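Local coordinates for ABC transporter substrate binding protein (Ribose) (Agrobacterium vitis S4, PDB 4WT7), which binds D-allitol and probably serves as the periplasmic carbohydrate-binding component of an ABC transporter, at residues V146-G151 with K246-D251. Numbering follows the deposited sequence.
Sequences VSDIGG and KTYGVD. With X9X (D-allitol), chain C.
D148, in the last turn of helix 134-148, meets Y248 and K246 of strand 246-249 with successive parts of its side chain. Its CB lies 4.0 Å from CD of K246, an aliphatic contact, while the lysine CE rests near the D148 backbone O. Because CG sits beside the backbone N (chi1 -84°), the carboxylate is brought to the phenol end of Y248. There OD2 lies at the edge of the ring, close to its plane, and the carboxylate is turned 41° from that plane. OD2 accepts a hydrogen bond from Y248 OH at a modelled 2.5 Å, a very short separation to be read with caution because the hydroxyl is crowded in the model. The other oxygen, OD1, accepts a hydrogen bond from Q144 NE2 one turn earlier in the same helix. Just beyond, the helix closes in a Schellman motif, with G151 N hydrogen-bonded to V146 O at 3.0 Å and G150, at positive phi, as the C-prime residue.

Y248 also packs on L141 and L145, joining this helix to a central strand of one lobe of the periplasmic binding fold. Beyond the corner at V250, D251 OD1 and OD2 accept hydrogen bonds from OAD and OAF of D-allitol. If the phenol bond is real, Q144 on OD1 and Y248 on OD2 would together limit the rotation of the D148 carboxylate, and the tyrosine hydroxyl would probably stabilise its negative charge.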
loop_
_atom_site.group_PDB
_atom_site.type_symbol
_atom_site.label_atom_id
_atom_site.label_comp_id
_atom_site.label_asym_id
_atom_site.label_seq_id
_atom_site.Cartn_x
_atom_site.Cartn_y
_atom_site.Cartn_z
ATOM N N VAL A 146 -14.056 7.542 12.383
ATOM C CA VAL A 146 -15.228 8.347 12.736
ATOM C C VAL A 146 -15.828 7.902 14.081
ATOM O O VAL A 146 -15.999 8.717 15.019
ATOM C CB VAL A 146 -16.295 8.309 11.601
ATOM C CG1 VAL A 146 -17.654 8.809 12.093
ATOM C CG2 VAL A 146 -15.830 9.145 10.406
ATOM N N SER A 147 -16.143 6.620 14.185
ATOM C CA SER A 147 -16.591 6.064 15.471
ATOM C C SER A 147 -15.633 6.489 16.610
ATOM O O SER A 147 -16.061 7.049 17.614
ATOM C CB SER A 147 -16.759 4.542 15.365
ATOM O OG SER A 147 -16.872 3.917 16.636
ATOM N N ASP A 148 -14.334 6.307 16.405
ATOM C CA ASP A 148 -13.339 6.601 17.426
ATOM C C ASP A 148 -13.362 8.048 17.923
ATOM O O ASP A 148 -13.043 8.322 19.103
ATOM C CB ASP A 148 -11.935 6.330 16.893
ATOM C CG ASP A 148 -11.501 4.860 16.997
ATOM O OD1 ASP A 148 -12.276 3.987 17.431
ATOM O OD2 ASP A 148 -10.350 4.588 16.604
ATOM N N ILE A 149 -13.643 8.985 17.025
ATOM C CA ILE A 149 -13.597 10.396 17.399
ATOM C C ILE A 149 -14.984 10.962 17.683
ATOM O O ILE A 149 -15.147 12.167 17.800
ATOM C CB ILE A 149 -12.877 11.308 16.362
ATOM C CG1 ILE A 149 -13.680 11.438 15.066
ATOM C CG2 ILE A 149 -11.445 10.838 16.096
ATOM C CD1 ILE A 149 -13.140 12.539 14.184
ATOM N N GLY A 150 -15.966 10.093 17.848
ATOM C CA GLY A 150 -17.284 10.535 18.227
ATOM C C GLY A 150 -18.039 11.238 17.116
ATOM O O GLY A 150 -19.040 11.914 17.383
ATOM N N GLY A 151 -17.596 11.079 15.869
ATOM C CA GLY A 151 -18.352 11.607 14.770
ATOM C C GLY A 151 -18.120 13.094 14.605
ATOM O O GLY A 151 -18.873 13.770 13.886
ATOM N N LYS A 246 -5.462 10.455 17.805
ATOM C CA LYS A 246 -5.404 9.047 17.357
ATOM C C LYS A 246 -4.885 8.921 15.927
ATOM O O LYS A 246 -5.219 9.733 15.064
ATOM C CB LYS A 246 -6.796 8.401 17.418
ATOM C CG LYS A 246 -7.357 8.248 18.848
ATOM C CD LYS A 246 -8.858 7.898 18.841
ATOM C CE LYS A 246 -9.373 7.603 20.240
ATOM N NZ LYS A 246 -9.046 8.715 21.140
ATOM N N THR A 247 -4.100 7.883 15.654
ATOM C CA THR A 247 -3.583 7.705 14.293
ATOM C C THR A 247 -4.133 6.459 13.596
ATOM O O THR A 247 -4.545 5.493 14.241
ATOM C CB THR A 247 -2.025 7.743 14.243
ATOM O OG1 THR A 247 -1.468 6.486 14.676
ATOM C CG2 THR A 247 -1.509 8.871 15.148
ATOM N N TYR A 248 -4.102 6.501 12.257
ATOM C CA TYR A 248 -4.775 5.499 11.436
ATOM C C TYR A 248 -3.957 5.199 10.189
ATOM O O TYR A 248 -3.376 6.097 9.616
ATOM C CB TYR A 248 -6.162 6.021 11.031
ATOM C CG TYR A 248 -7.062 6.203 12.217
ATOM C CD1 TYR A 248 -7.819 5.141 12.715
ATOM C CD2 TYR A 248 -7.121 7.412 12.876
ATOM C CE1 TYR A 248 -8.622 5.290 13.807
ATOM C CE2 TYR A 248 -7.908 7.566 14.023
ATOM C CZ TYR A 248 -8.654 6.504 14.478
ATOM O OH TYR A 248 -9.447 6.670 15.591
ATOM N N GLY A 249 -3.923 3.929 9.779
ATOM C CA GLY A 249 -3.207 3.555 8.573
ATOM C C GLY A 249 -3.450 2.143 8.046
ATOM O O GLY A 249 -4.335 1.404 8.507
ATOM N N VAL A 250 -2.629 1.777 7.065
ATOM C CA VAL A 250 -2.785 0.524 6.367
ATOM C C VAL A 250 -1.433 -0.124 6.103
ATOM O O VAL A 250 -0.427 0.578 5.948
ATOM C CB VAL A 250 -3.483 0.800 4.996
ATOM C CG1 VAL A 250 -3.691 -0.473 4.227
ATOM C CG2 VAL A 250 -4.775 1.543 5.204
ATOM N N ASP A 251 -1.454 -1.462 6.057
ATOM C CA ASP A 251 -0.356 -2.370 5.674
ATOM C C ASP A 251 -0.124 -3.449 6.760
ATOM O O ASP A 251 0.192 -4.600 6.443
ATOM C CB ASP A 251 0.968 -1.651 5.391
ATOM C CG ASP A 251 0.991 -0.961 4.047
ATOM O OD1 ASP A 251 -0.054 -0.965 3.376
ATOM O OD2 ASP A 251 2.057 -0.374 3.702
HETATM O OAA X9X C . 2.597 3.640 -2.542
HETATM C CAG X9X C . 2.877 3.651 -1.188
HETATM C CAI X9X C . 2.339 2.546 -0.340
HETATM O OAC X9X C . 0.946 2.647 -0.165
HETATM C CAK X9X C . 2.801 1.206 -0.833
HETATM O OAE X9X C . 4.170 1.300 -0.926
HETATM C CAL X9X C . 2.516 0.098 0.182
HETATM O OAF X9X C . 3.078 0.387 1.416
HETATM C CAJ X9X C . 1.076 -0.350 0.325
HETATM O OAD X9X C . 0.312 0.462 1.149
HETATM C CAH X9X C . 0.338 -0.616 -0.971
HETATM O OAB X9X C . -0.678 -1.592 -0.898
#